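Local structure of cytochrome C-type biogenesis protein ccmF (Thermus thermophilus, 6ZMQ) at residues Ala74-Leu79 / Val104-Ala109; Gly112-Trp117 / Phe153-Thr158; Gln181-Met186 / Gly241-Tyr246; Leu192-Phe197 / Leu304-Thr309. The protein is a membrane-bound cytochrome c heme lyase that binds heme b and probably handles heme during cytochrome c maturation. All coordinates share one frame; numbering follows the deposited sequence.

Contact 1: residues Ala74-Leu79 / Val104-Ala109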
# COMPACT_ATOMS: atom_id res chain seq x y z
N ALA A 74 -17.46 1.95 -20.67
CA ALA A 74 -18.80 1.38 -20.72
C ALA A 74 -19.40 1.26 -19.33
O ALA A 74 -20.60 1.52 -19.14
CB ALA A 74 -18.77 0.01 -21.40
N LEU A 75 -18.59 0.86 -18.34
CA LEU A 75 -19.10 0.79 -16.97
C LEU A 75 -19.40 2.18 -16.40
O LEU A 75 -20.40 2.36 -15.70
CB LEU A 75 -18.12 0.03 -16.07
CG LEU A 75 -18.70 -0.66 -14.83
CD1 LEU A 75 -20.06 -1.34 -15.12
CD2 LEU A 75 -17.70 -1.67 -14.29
N GLU A 76 -18.55 3.16 -16.71
CA GLU A 76 -18.79 4.54 -16.27
C GLU A 76 -20.00 5.15 -16.97
O GLU A 76 -20.76 5.92 -16.37
CB GLU A 76 -17.57 5.43 -16.52
CG GLU A 76 -16.38 5.13 -15.63
CD GLU A 76 -15.98 6.33 -14.79
OE1 GLU A 76 -15.66 6.12 -13.59
OE2 GLU A 76 -15.99 7.46 -15.30
N TRP A 77 -20.13 4.89 -18.28
CA TRP A 77 -21.31 5.19 -19.09
C TRP A 77 -22.58 4.66 -18.45
O TRP A 77 -23.55 5.40 -18.28
CB TRP A 77 -21.07 4.59 -20.48
CG TRP A 77 -22.03 4.87 -21.63
CD1 TRP A 77 -23.39 5.04 -21.59
CD2 TRP A 77 -21.66 4.98 -23.02
NE1 TRP A 77 -23.89 5.24 -22.85
CE2 TRP A 77 -22.85 5.22 -23.75
CE3 TRP A 77 -20.45 4.91 -23.70
CZ2 TRP A 77 -22.85 5.38 -25.13
CZ3 TRP A 77 -20.45 5.07 -25.07
CH2 TRP A 77 -21.64 5.31 -25.77
N ALA A 78 -22.59 3.38 -18.08
CA ALA A 78 -23.77 2.75 -17.49
C ALA A 78 -24.07 3.32 -16.11
O ALA A 78 -25.24 3.49 -15.73
CB ALA A 78 -23.57 1.24 -17.41
N LEU A 79 -23.03 3.62 -15.33
CA LEU A 79 -23.22 4.21 -14.02
C LEU A 79 -23.69 5.66 -14.09
O LEU A 79 -24.32 6.15 -13.15
CB LEU A 79 -21.92 4.09 -13.23
CG LEU A 79 -22.01 2.77 -12.47
CD1 LEU A 79 -20.68 2.24 -12.10
CD2 LEU A 79 -22.79 3.06 -11.24
N VAL A 104 -16.49 6.55 -8.76
CA VAL A 104 -15.67 5.60 -8.02
C VAL A 104 -16.45 4.33 -7.67
O VAL A 104 -15.90 3.43 -7.03
CB VAL A 104 -15.06 6.24 -6.77
CG1 VAL A 104 -14.36 7.54 -7.12
CG2 VAL A 104 -16.11 6.45 -5.68
N THR A 105 -17.70 4.23 -8.11
CA THR A 105 -18.42 2.95 -8.23
C THR A 105 -17.85 1.98 -9.28
O THR A 105 -17.91 0.77 -9.01
CB THR A 105 -19.91 3.25 -8.49
OG1 THR A 105 -20.37 4.15 -7.49
CG2 THR A 105 -20.77 2.01 -8.32
N PRO A 106 -17.26 2.37 -10.43
CA PRO A 106 -16.65 1.35 -11.32
C PRO A 106 -15.45 0.57 -10.76
O PRO A 106 -14.87 -0.20 -11.52
CB PRO A 106 -16.21 2.16 -12.55
CG PRO A 106 -17.16 3.19 -12.62
CD PRO A 106 -17.35 3.63 -11.22
N TRP A 107 -15.05 0.74 -9.49
CA TRP A 107 -14.24 -0.27 -8.82
C TRP A 107 -14.77 -0.57 -7.42
O TRP A 107 -13.98 -0.96 -6.54
CB TRP A 107 -12.75 0.14 -8.80
CG TRP A 107 -12.40 1.40 -8.09
CD1 TRP A 107 -12.10 1.55 -6.77
CD2 TRP A 107 -12.28 2.71 -8.67
NE1 TRP A 107 -11.82 2.87 -6.49
CE2 TRP A 107 -11.92 3.60 -7.64
CE3 TRP A 107 -12.45 3.22 -9.96
CZ2 TRP A 107 -11.73 4.96 -7.86
CZ3 TRP A 107 -12.26 4.58 -10.18
CH2 TRP A 107 -11.90 5.43 -9.13
N ALA A 108 -16.08 -0.43 -7.19
CA ALA A 108 -16.66 -0.58 -5.85
C ALA A 108 -16.63 -2.03 -5.37
O ALA A 108 -16.01 -2.35 -4.35
CB ALA A 108 -18.08 -0.03 -5.81
N ALA A 109 -17.33 -2.92 -6.08
CA ALA A 109 -17.24 -4.34 -5.76
C ALA A 109 -16.25 -5.01 -6.71
O ALA A 109 -15.40 -4.36 -7.32
CB ALA A 109 -18.62 -4.99 -5.79
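Leu75, Glu76 and Leu79 of helix 61-81 converge on the pyrrolidine ring of Pro106: Glu76 and Leu79 share its CG-CD edge, while Leu75 lies nearer CB. The CA atoms of Leu75 and Pro106 lie 6.2 Å apart, which sets the register. Glu76 arrives at the CG corner. Its own CG stands anti to the carbonyl carbon (chi1 -70°), and the bend at chi2 (-120°) places CD, and with it the carboxylate, beside the proline ring. The two side chains cross at about a right angle, with Glu76 CG 3.7 Å from Pro106 CG and the carboxylate OE1 3.4 Å from that same ring carbon. This polar tip therefore meets carbon, and the approach is van der Waals in kind. Leu79 forks between two residues: CD1 reaches Pro106 CG at 3.7 Å, while CD2 reaches Thr105 CG2, also at 3.7 Å. That methyl is available because Thr105 holds CG2 anti to its backbone N. Leu75 is the looser partner, its CG 4.4 Å from Pro106 CB. On the loop side, the bond from Ala108 N to Thr105 O, 2.8 Å long, closes a turn that contains Pro106 and Trp107. Around this buried patch, Leu75 also touches Tyr88 and Leu79 touches Val89 of helix 87-92. Helix 20-47 packs on Ala74, Trp77 and Ala78, and Trp107 reaches helix 185-213 with a bond from NE1 to Ala187 O.

Contact 2: residues Gly112-Trp117 / Phe153-Thr158. With PTY (phosphatidylethanolamine), chain E.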
# COMPACT_ATOMS: atom_id res chain seq x y z
N GLY A 112 -16.04 -4.82 -11.27
CA GLY A 112 -15.56 -3.52 -11.71
C GLY A 112 -14.14 -3.23 -11.26
O GLY A 112 -13.37 -2.58 -11.98
N SER A 113 -13.75 -3.73 -10.08
CA SER A 113 -12.40 -3.48 -9.60
C SER A 113 -11.38 -4.30 -10.37
O SER A 113 -10.25 -3.84 -10.59
CB SER A 113 -12.29 -3.74 -8.10
OG SER A 113 -12.69 -5.05 -7.76
N ILE A 114 -11.74 -5.51 -10.81
CA ILE A 114 -10.78 -6.22 -11.66
C ILE A 114 -10.78 -5.65 -13.07
O ILE A 114 -9.78 -5.77 -13.78
CB ILE A 114 -10.96 -7.75 -11.65
CG1 ILE A 114 -12.40 -8.18 -11.89
CG2 ILE A 114 -10.50 -8.34 -10.33
CD1 ILE A 114 -12.54 -9.52 -12.58
N LEU A 115 -11.86 -4.96 -13.49
CA LEU A 115 -11.80 -4.19 -14.73
C LEU A 115 -10.82 -3.01 -14.62
O LEU A 115 -10.01 -2.78 -15.52
CB LEU A 115 -13.19 -3.71 -15.15
CG LEU A 115 -13.37 -2.84 -16.42
CD1 LEU A 115 -12.53 -3.32 -17.61
CD2 LEU A 115 -14.83 -2.74 -16.82
N LEU A 116 -10.87 -2.26 -13.51
CA LEU A 116 -9.93 -1.16 -13.31
C LEU A 116 -8.50 -1.68 -13.13
O LEU A 116 -7.53 -1.04 -13.56
CB LEU A 116 -10.39 -0.30 -12.12
CG LEU A 116 -9.74 1.03 -11.66
CD1 LEU A 116 -8.54 0.88 -10.72
CD2 LEU A 116 -9.33 1.86 -12.89
N TRP A 117 -8.38 -2.85 -12.51
CA TRP A 117 -7.11 -3.54 -12.31
C TRP A 117 -6.47 -3.94 -13.64
O TRP A 117 -5.28 -3.69 -13.88
CB TRP A 117 -7.38 -4.76 -11.44
CG TRP A 117 -6.24 -5.34 -10.76
CD1 TRP A 117 -4.94 -5.01 -10.92
CD2 TRP A 117 -6.27 -6.38 -9.77
NE1 TRP A 117 -4.16 -5.77 -10.10
CE2 TRP A 117 -4.95 -6.61 -9.38
CE3 TRP A 117 -7.30 -7.12 -9.18
CZ2 TRP A 117 -4.61 -7.58 -8.45
CZ3 TRP A 117 -6.96 -8.07 -8.23
CH2 TRP A 117 -5.62 -8.28 -7.87
N PHE A 153 -8.45 -10.65 -17.92
CA PHE A 153 -9.63 -10.57 -18.77
C PHE A 153 -10.29 -11.94 -18.96
O PHE A 153 -11.51 -12.00 -19.18
CB PHE A 153 -9.27 -9.90 -20.09
CG PHE A 153 -9.14 -8.40 -19.95
CD1 PHE A 153 -10.27 -7.60 -19.98
CD2 PHE A 153 -7.91 -7.80 -19.72
CE1 PHE A 153 -10.17 -6.22 -19.82
CE2 PHE A 153 -7.80 -6.43 -19.56
CZ PHE A 153 -8.93 -5.64 -19.61
N GLY A 154 -9.54 -13.04 -18.82
CA GLY A 154 -10.17 -14.34 -18.68
C GLY A 154 -10.99 -14.47 -17.41
O GLY A 154 -12.15 -14.88 -17.45
N VAL A 155 -10.42 -14.04 -16.27
CA VAL A 155 -11.12 -14.12 -14.99
C VAL A 155 -12.22 -13.06 -14.92
O VAL A 155 -13.02 -13.03 -13.98
CB VAL A 155 -10.13 -13.99 -13.81
CG1 VAL A 155 -9.80 -12.53 -13.46
CG2 VAL A 155 -10.59 -14.77 -12.59
N MET A 156 -12.18 -12.08 -15.82
CA MET A 156 -13.28 -11.15 -16.00
C MET A 156 -14.33 -11.67 -16.98
O MET A 156 -15.46 -11.19 -16.99
CB MET A 156 -12.73 -9.81 -16.47
CG MET A 156 -13.55 -8.58 -16.15
SD MET A 156 -12.73 -7.14 -16.87
CE MET A 156 -11.02 -7.43 -16.38
N ALA A 157 -13.96 -12.59 -17.88
CA ALA A 157 -14.92 -13.00 -18.90
C ALA A 157 -15.64 -14.31 -18.61
O ALA A 157 -16.87 -14.34 -18.72
CB ALA A 157 -14.24 -13.14 -20.27
N THR A 158 -14.95 -15.38 -18.21
CA THR A 158 -15.68 -16.64 -18.01
C THR A 158 -16.33 -16.66 -16.63
O THR A 158 -17.45 -17.15 -16.47
CB THR A 158 -14.79 -17.88 -18.25
OG1 THR A 158 -15.53 -19.07 -17.93
CG2 THR A 158 -13.48 -17.88 -17.44
C1 PTY E . -13.95 -23.67 -11.49
C2 PTY E . -18.24 -27.16 -6.95
C3 PTY E . -17.04 -26.27 -6.65
O4 PTY E . -14.49 -22.44 -11.88
C5 PTY E . -13.69 -23.42 -8.98
C6 PTY E . -12.95 -23.54 -10.33
O7 PTY E . -12.04 -22.48 -10.53
C8 PTY E . -10.78 -22.83 -11.07
O10 PTY E . -10.58 -23.95 -11.41
C11 PTY E . -9.64 -21.80 -11.24
C12 PTY E . -8.43 -22.36 -12.01
C13 PTY E . -7.11 -21.62 -11.70
C14 PTY E . -6.26 -21.31 -12.94
C15 PTY E . -5.45 -20.01 -12.78
C16 PTY E . -4.12 -20.02 -13.55
C17 PTY E . -4.07 -18.86 -14.57
C18 PTY E . -2.65 -18.36 -14.85
C19 PTY E . -2.65 -17.37 -16.02
C20 PTY E . -1.23 -17.13 -16.55
C21 PTY E . -1.25 -16.65 -18.00
C22 PTY E . -0.13 -17.30 -18.82
C23 PTY E . 1.20 -16.55 -18.61
C24 PTY E . 2.28 -17.12 -19.54
C25 PTY E . 3.55 -16.26 -19.53
C26 PTY E . 4.73 -17.09 -19.02
C27 PTY E . 6.01 -16.71 -19.77
C28 PTY E . 7.21 -17.16 -18.93
C29 PTY E . 8.44 -17.36 -19.80
C30 PTY E . -14.90 -22.43 -13.22
C31 PTY E . -13.86 -22.22 -14.32
O30 PTY E . -16.04 -22.62 -13.49
C32 PTY E . -13.04 -20.97 -14.01
C33 PTY E . -11.83 -20.85 -14.94
C34 PTY E . -11.19 -19.47 -14.76
C35 PTY E . -9.93 -19.36 -15.62
C36 PTY E . -9.65 -17.91 -16.01
C37 PTY E . -8.91 -17.86 -17.34
C38 PTY E . -7.55 -17.19 -17.15
C39 PTY E . -6.69 -17.32 -18.42
C40 PTY E . -5.60 -18.37 -18.20
C41 PTY E . -4.54 -18.29 -19.29
C42 PTY E . -4.89 -19.24 -20.43
C43 PTY E . -3.63 -19.60 -21.21
C44 PTY E . -3.63 -18.82 -22.52
P1 PTY E . -15.49 -25.36 -8.55
O11 PTY E . -16.88 -25.32 -7.68
O12 PTY E . -14.40 -26.02 -7.73
O13 PTY E . -15.73 -26.21 -9.77
O14 PTY E . -15.03 -23.85 -9.05
N1 PTY E . -17.81 -28.55 -7.00
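Met156 overlaps Leu115 and Ile114, its CE 3.3 Å from Ile114 O. Its chain runs out extended through chi2 (-178°) and then bends at chi3 (-45°), which swings CE back over one face of the Phe153 ring, 3.6 Å above the plane and offset toward the rim. Leu115 crosses the Met156 chain at about a right angle, with CB 3.9 Å from Met156 SD. Ile114 instead slides past it in the opposite direction, bringing CD1 to 3.8 Å from Met156 CG. In the same interface, Leu115 CD1 comes 4.3 Å from Phe153 CE1. The segments of helices 110-129 and 135-157 are nearly antiparallel, at 157°, and their axes come no closer than 10.0 Å, a separation bridged by these long side chains. Phosphatidylethanolamine meets the end of the second segment: Thr158 CG2 is 3.9 Å from lipid C34, and Gly154 C is the same distance from C36. Leu115 continues onto Ala71 and Leu75 of helix 61-81. With the five touching residues all buried and apolar, the two transmembrane helices are joined here by dispersion and shape fit, without directional polar bonds, as suits a membrane interior.

Contact 3: residues Gln181-Met186 / Gly241-Tyr246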
# COMPACT_ATOMS: atom_id res chain seq x y z
N GLN A 181 -20.63 3.68 1.89
CA GLN A 181 -19.96 4.45 2.97
C GLN A 181 -20.22 5.94 2.96
O GLN A 181 -21.19 6.39 2.40
CB GLN A 181 -18.46 4.27 2.76
CG GLN A 181 -18.11 4.14 1.30
CD GLN A 181 -18.42 5.35 0.46
OE1 GLN A 181 -18.52 6.47 0.94
NE2 GLN A 181 -18.54 5.12 -0.83
N ASN A 182 -19.27 6.65 3.56
CA ASN A 182 -19.28 8.11 3.64
C ASN A 182 -17.88 8.71 3.66
O ASN A 182 -17.68 9.78 4.25
CB ASN A 182 -20.09 8.57 4.86
CG ASN A 182 -19.55 8.04 6.17
OD1 ASN A 182 -19.95 6.98 6.65
ND2 ASN A 182 -18.65 8.81 6.79
N HIS A 183 -16.89 8.05 3.05
CA HIS A 183 -15.58 8.68 2.93
C HIS A 183 -14.96 8.32 1.59
O HIS A 183 -15.28 7.29 0.99
CB HIS A 183 -14.62 8.27 4.06
CG HIS A 183 -13.42 9.16 4.21
ND1 HIS A 183 -13.49 10.43 4.74
CD2 HIS A 183 -12.12 8.95 3.90
CE1 HIS A 183 -12.28 10.96 4.75
NE2 HIS A 183 -11.43 10.09 4.24
N TRP A 184 -14.08 9.20 1.13
CA TRP A 184 -13.46 9.16 -0.19
C TRP A 184 -12.26 8.22 -0.27
O TRP A 184 -11.89 7.82 -1.38
CB TRP A 184 -13.06 10.59 -0.62
CG TRP A 184 -12.65 11.57 0.50
CD1 TRP A 184 -13.47 12.27 1.36
CD2 TRP A 184 -11.31 11.97 0.84
NE1 TRP A 184 -12.73 13.05 2.21
CE2 TRP A 184 -11.40 12.89 1.91
CE3 TRP A 184 -10.05 11.63 0.35
CZ2 TRP A 184 -10.28 13.48 2.49
CZ3 TRP A 184 -8.93 12.22 0.93
CH2 TRP A 184 -9.05 13.13 1.99
N MET A 185 -11.63 7.88 0.87
CA MET A 185 -10.45 7.01 0.83
C MET A 185 -10.82 5.58 0.47
O MET A 185 -10.02 4.86 -0.14
CB MET A 185 -9.67 7.09 2.15
CG MET A 185 -8.25 6.47 2.10
SD MET A 185 -7.04 7.42 3.05
CE MET A 185 -6.96 8.89 2.03
N MET A 186 -12.08 5.17 0.71
CA MET A 186 -12.58 3.89 0.18
C MET A 186 -12.66 3.88 -1.35
O MET A 186 -12.76 2.81 -1.96
CB MET A 186 -13.93 3.54 0.82
CG MET A 186 -14.21 2.02 0.89
SD MET A 186 -15.88 1.45 1.31
CE MET A 186 -15.85 1.69 3.09
N GLY A 241 -4.11 3.79 4.59
CA GLY A 241 -4.96 2.84 5.29
C GLY A 241 -4.86 2.95 6.80
O GLY A 241 -5.86 2.82 7.51
N MET A 242 -3.64 3.23 7.31
CA MET A 242 -3.44 3.54 8.72
C MET A 242 -4.23 4.77 9.17
O MET A 242 -4.94 4.71 10.19
CB MET A 242 -1.95 3.79 8.99
CG MET A 242 -1.13 2.62 9.49
SD MET A 242 0.60 3.12 9.41
CE MET A 242 1.19 2.60 11.01
N TRP A 243 -4.12 5.87 8.41
CA TRP A 243 -4.81 7.12 8.75
C TRP A 243 -6.32 6.94 8.71
O TRP A 243 -7.05 7.48 9.56
CB TRP A 243 -4.40 8.25 7.79
CG TRP A 243 -5.29 9.48 7.90
CD1 TRP A 243 -5.14 10.51 8.79
CD2 TRP A 243 -6.45 9.80 7.12
NE1 TRP A 243 -6.14 11.44 8.61
CE2 TRP A 243 -6.96 11.02 7.59
CE3 TRP A 243 -7.13 9.16 6.07
CZ2 TRP A 243 -8.09 11.63 7.05
CZ3 TRP A 243 -8.26 9.76 5.54
CH2 TRP A 243 -8.73 10.98 6.03
N TRP A 244 -6.80 6.20 7.72
CA TRP A 244 -8.23 6.02 7.53
C TRP A 244 -8.82 5.12 8.61
O TRP A 244 -9.90 5.41 9.14
CB TRP A 244 -8.46 5.48 6.12
CG TRP A 244 -9.83 5.05 5.76
CD1 TRP A 244 -11.02 5.53 6.22
CD2 TRP A 244 -10.15 4.04 4.80
NE1 TRP A 244 -12.06 4.86 5.64
CE2 TRP A 244 -11.55 3.95 4.76
CE3 TRP A 244 -9.39 3.21 3.98
CZ2 TRP A 244 -12.20 3.05 3.93
CZ3 TRP A 244 -10.03 2.34 3.15
CH2 TRP A 244 -11.43 2.24 3.15
N SER A 245 -8.10 4.06 8.99
CA SER A 245 -8.54 3.17 10.05
C SER A 245 -8.53 3.87 11.41
O SER A 245 -9.35 3.58 12.28
CB SER A 245 -7.66 1.92 10.07
OG SER A 245 -7.79 1.21 11.29
N TYR A 246 -7.59 4.81 11.61
CA TYR A 246 -7.62 5.56 12.87
C TYR A 246 -8.73 6.60 12.88
O TYR A 246 -9.62 6.56 13.74
CB TYR A 246 -6.27 6.23 13.14
CG TYR A 246 -6.10 6.74 14.56
CD1 TYR A 246 -5.86 5.87 15.62
CD2 TYR A 246 -6.22 8.09 14.85
CE1 TYR A 246 -5.70 6.34 16.92
CE2 TYR A 246 -6.06 8.57 16.13
CZ TYR A 246 -5.80 7.70 17.17
OH TYR A 246 -5.65 8.20 18.44
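This is an aromatic and sulfur contact on the protein surface, in which Met185 and Met186 at the start of helix 185-213, and His183 just before it, pack on Trp243 and Trp244 near the end of helix 224-247. Met185 serves both indoles. Its CB sits over the face of Trp244, 4.3 Å from the centroid of the five-membered ring and 20° off the normal, which satisfies a CH-pi geometry. Bends at chi2 and chi3 then carry the sulfur and methyl to Trp243. SD lies 4.6 Å from the centroid of its six-membered ring and 75° off the normal, so the sulfur meets the edge, nearest to CE3 at 3.5 Å. The result is a Met-aromatic bridge between adjacent tryptophans. His183 completes an aromatic cluster: NE2 approaches the CH2-CZ3 edge of Trp243 near the plane of that ring, 3.4 Å from CH2, with the two planes at 46°. The same NE2 stands 3.6 Å above the plane of the Trp184 ring, over its centre. Beyond the helix, Ser245 OG bonds to Gly253 O in the tryptophan-rich WWD motif of the heme-handling CcmF/CcsA family. Met186 attends the far end of Trp244, its CG 3.6 Å from CH2, with CE in the ring plane at the edge. Trp243 also meets Trp631 edge-to-face, and Arg310 touches Trp244.

Contact 4: residues Leu192-Phe197 / Leu304-Thr309. With PTY (phosphatidylethanolamine), chain F.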
# COMPACT_ATOMS: atom_id res chain seq x y z
N LEU A 192 -4.53 3.06 -5.16
CA LEU A 192 -3.17 3.21 -4.64
C LEU A 192 -2.42 1.89 -4.57
O LEU A 192 -1.19 1.85 -4.71
CB LEU A 192 -3.23 3.84 -3.24
CG LEU A 192 -2.86 5.30 -3.11
CD1 LEU A 192 -1.38 5.37 -3.30
CD2 LEU A 192 -3.54 6.20 -4.13
N MET A 193 -3.14 0.79 -4.33
CA MET A 193 -2.47 -0.50 -4.38
C MET A 193 -2.47 -1.11 -5.78
O MET A 193 -1.50 -1.79 -6.13
CB MET A 193 -3.05 -1.43 -3.32
CG MET A 193 -2.29 -1.24 -2.03
SD MET A 193 -2.81 -2.06 -0.53
CE MET A 193 -2.85 -0.59 0.48
N TYR A 194 -3.53 -0.87 -6.58
CA TYR A 194 -3.59 -1.46 -7.92
C TYR A 194 -2.49 -0.91 -8.81
O TYR A 194 -1.73 -1.69 -9.42
CB TYR A 194 -4.97 -1.22 -8.57
CG TYR A 194 -6.16 -1.94 -7.93
CD1 TYR A 194 -5.98 -2.97 -7.01
CD2 TYR A 194 -7.46 -1.58 -8.26
CE1 TYR A 194 -7.06 -3.61 -6.42
CE2 TYR A 194 -8.55 -2.22 -7.69
CZ TYR A 194 -8.34 -3.23 -6.77
OH TYR A 194 -9.44 -3.85 -6.20
N LEU A 195 -2.31 0.42 -8.77
CA LEU A 195 -1.15 1.12 -9.32
C LEU A 195 0.15 0.53 -8.82
O LEU A 195 1.05 0.23 -9.62
CB LEU A 195 -1.21 2.60 -8.91
CG LEU A 195 -2.19 3.55 -9.57
CD1 LEU A 195 -2.14 4.92 -8.92
CD2 LEU A 195 -1.84 3.63 -11.03
N GLY A 196 0.23 0.29 -7.50
CA GLY A 196 1.44 -0.26 -6.92
C GLY A 196 1.75 -1.64 -7.46
O GLY A 196 2.89 -1.88 -7.90
N PHE A 197 0.70 -2.47 -7.63
CA PHE A 197 0.89 -3.82 -8.18
C PHE A 197 1.39 -3.75 -9.60
O PHE A 197 2.37 -4.43 -9.95
CB PHE A 197 -0.42 -4.62 -8.10
CG PHE A 197 -0.42 -5.90 -8.94
CD1 PHE A 197 0.12 -7.07 -8.45
CD2 PHE A 197 -1.00 -5.93 -10.22
CE1 PHE A 197 0.12 -8.23 -9.21
CE2 PHE A 197 -1.00 -7.09 -10.98
CZ PHE A 197 -0.45 -8.24 -10.48
N LEU A 304 -1.58 -11.01 -4.20
CA LEU A 304 -2.48 -11.55 -3.18
C LEU A 304 -2.89 -10.49 -2.16
O LEU A 304 -3.90 -10.66 -1.46
CB LEU A 304 -1.84 -12.76 -2.50
CG LEU A 304 -2.76 -13.94 -2.14
CD1 LEU A 304 -3.91 -14.11 -3.16
CD2 LEU A 304 -1.99 -15.27 -2.02
N GLY A 305 -2.14 -9.40 -2.05
CA GLY A 305 -2.57 -8.28 -1.23
C GLY A 305 -3.59 -7.39 -1.92
O GLY A 305 -4.45 -6.81 -1.26
N THR A 306 -3.51 -7.27 -3.25
CA THR A 306 -4.47 -6.43 -3.95
C THR A 306 -5.79 -7.16 -4.13
O THR A 306 -6.85 -6.52 -4.21
CB THR A 306 -3.94 -5.99 -5.31
OG1 THR A 306 -3.26 -7.08 -5.94
CG2 THR A 306 -2.94 -4.88 -5.15
N PHE A 307 -5.75 -8.49 -4.23
CA PHE A 307 -6.98 -9.27 -4.29
C PHE A 307 -7.73 -9.26 -2.96
O PHE A 307 -8.96 -9.35 -2.95
CB PHE A 307 -6.64 -10.69 -4.75
CG PHE A 307 -7.64 -11.75 -4.36
CD1 PHE A 307 -8.87 -11.83 -4.98
CD2 PHE A 307 -7.31 -12.70 -3.40
CE1 PHE A 307 -9.78 -12.82 -4.63
CE2 PHE A 307 -8.22 -13.69 -3.04
CZ PHE A 307 -9.46 -13.75 -3.66
N LEU A 308 -7.03 -9.08 -1.84
CA LEU A 308 -7.65 -9.26 -0.53
C LEU A 308 -7.52 -8.00 0.32
O LEU A 308 -7.30 -8.08 1.53
CB LEU A 308 -7.05 -10.45 0.21
CG LEU A 308 -7.65 -11.83 -0.02
CD1 LEU A 308 -6.71 -12.89 0.56
CD2 LEU A 308 -9.06 -11.95 0.54
N THR A 309 -7.67 -6.82 -0.28
CA THR A 309 -7.75 -5.61 0.54
C THR A 309 -9.16 -5.40 1.08
O THR A 309 -10.04 -6.27 0.96
CB THR A 309 -7.27 -4.37 -0.22
OG1 THR A 309 -7.66 -4.44 -1.59
CG2 THR A 309 -5.76 -4.22 -0.10
C1 PTY F . 7.64 5.10 -15.54
C2 PTY F . 15.02 3.76 -15.89
C3 PTY F . 14.15 4.38 -16.99
O4 PTY F . 6.26 4.92 -15.46
C5 PTY F . 9.45 6.29 -16.85
C6 PTY F . 7.94 6.09 -16.66
O7 PTY F . 7.36 7.31 -16.29
C8 PTY F . 6.60 7.99 -17.25
O10 PTY F . 7.01 8.13 -18.36
C11 PTY F . 5.24 8.58 -16.86
C12 PTY F . 4.49 9.04 -18.11
C13 PTY F . 3.10 9.60 -17.77
C14 PTY F . 3.23 10.84 -16.88
C15 PTY F . 1.91 11.63 -16.87
C16 PTY F . 1.84 12.43 -15.57
C17 PTY F . 0.39 12.69 -15.17
C18 PTY F . -0.07 11.89 -13.94
C19 PTY F . 1.03 11.66 -12.89
C20 PTY F . 0.47 11.81 -11.47
C21 PTY F . -0.48 10.66 -11.11
C22 PTY F . -1.00 10.86 -9.69
C23 PTY F . -1.41 9.54 -9.03
C24 PTY F . -2.93 9.46 -8.93
C25 PTY F . -3.37 9.03 -7.53
C26 PTY F . -4.88 9.20 -7.35
C27 PTY F . -5.21 9.39 -5.87
C28 PTY F . -6.48 10.22 -5.76
C29 PTY F . -6.44 11.10 -4.52
C30 PTY F . 5.75 4.71 -14.17
C31 PTY F . 4.24 4.76 -13.92
O30 PTY F . 6.49 4.48 -13.27
C32 PTY F . 3.59 6.07 -14.38
C33 PTY F . 2.14 6.08 -13.89
C34 PTY F . 1.80 7.43 -13.27
C35 PTY F . 0.76 7.22 -12.17
C36 PTY F . -0.56 6.75 -12.80
C37 PTY F . -1.75 7.24 -11.98
C38 PTY F . -3.08 6.79 -12.61
C39 PTY F . -4.28 7.19 -11.75
C40 PTY F . -5.45 7.58 -12.65
C41 PTY F . -6.60 8.15 -11.82
C42 PTY F . -6.41 9.66 -11.69
C43 PTY F . -7.57 10.37 -12.38
C44 PTY F . -7.74 11.74 -11.73
P1 PTY F . 11.71 5.14 -17.57
O11 PTY F . 12.86 4.63 -16.51
O12 PTY F . 11.76 4.25 -18.79
O13 PTY F . 12.04 6.54 -18.02
O14 PTY F . 10.20 5.10 -16.88
N1 PTY F . 16.41 3.80 -16.31
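Thr306 packs against Met193, Tyr194 and Phe197. Its CB points toward helix 185-213. With OG1 between the backbone N and the carbonyl carbon (chi1 40°), CG2 stands anti to the carbonyl carbon and is directed at the backbone of Met193, 3.5 Å from Met193 O. Phe197 adds its CB, 3.9 Å from the same methyl. The tyrosine comes from another direction and crosses the threonine obliquely: Tyr194 CD1 is 4.0 Å from Thr306 CB, and its ring is turned edge-on, in plane with Thr306 O, which lies 3.7 Å from CE1. That carbonyl also receives a weak bond of 3.4 Å from Thr309 OG1, where the chain leaves the helix. Met193 extends past Thr306 to Thr309. Extended through chi2 (174°), it carries SD to 3.7 Å from Thr309 CG2, crossing that side chain obliquely. The Thr306 hydroxyl turns inward to its own helix and is hydrogen-bonded to Thr302 O and Leu303 O, which leaves the methyl as the branch facing the neighbour. Tyr194 stacks on Trp117 of helix 110-129, so a third helix joins the junction. Leu195 CD2, by contrast, meets a phosphatidylethanolamine chain, 3.7 Å from lipid C37. A threonine whose hydroxyl bonds back to its own helix while its methyl packs outward is well known from membrane helices, and here it joins two helices of the cytochrome c assembly family region.

Contacts 1, 2 and 4 are joined one to the next by direct touching. Contact 1 touches contact 2 through Leu75 CD2, 3.8 Å from Gly112 CA, with centres 13 Å apart. Contact 2 touches contact 4 where Leu116 CD1 comes 3.6 Å from Tyr194 CD2, their centres 14 Å apart. Contact 3 touches none of them: its nearest atoms are about 5 Å from contact 1 and about 6 Å from contact 4. Contacts 3 and 4 both use helix 185-213, and their segments alternate along the chain. Lipid reaches contacts 2 and 4 through two different phosphatidylethanolamine molecules. All four contacts lie away from the annotated heme b sites. Even so, contact 3 uses helix 224-247, whose first residue, Arg224, binds heme b.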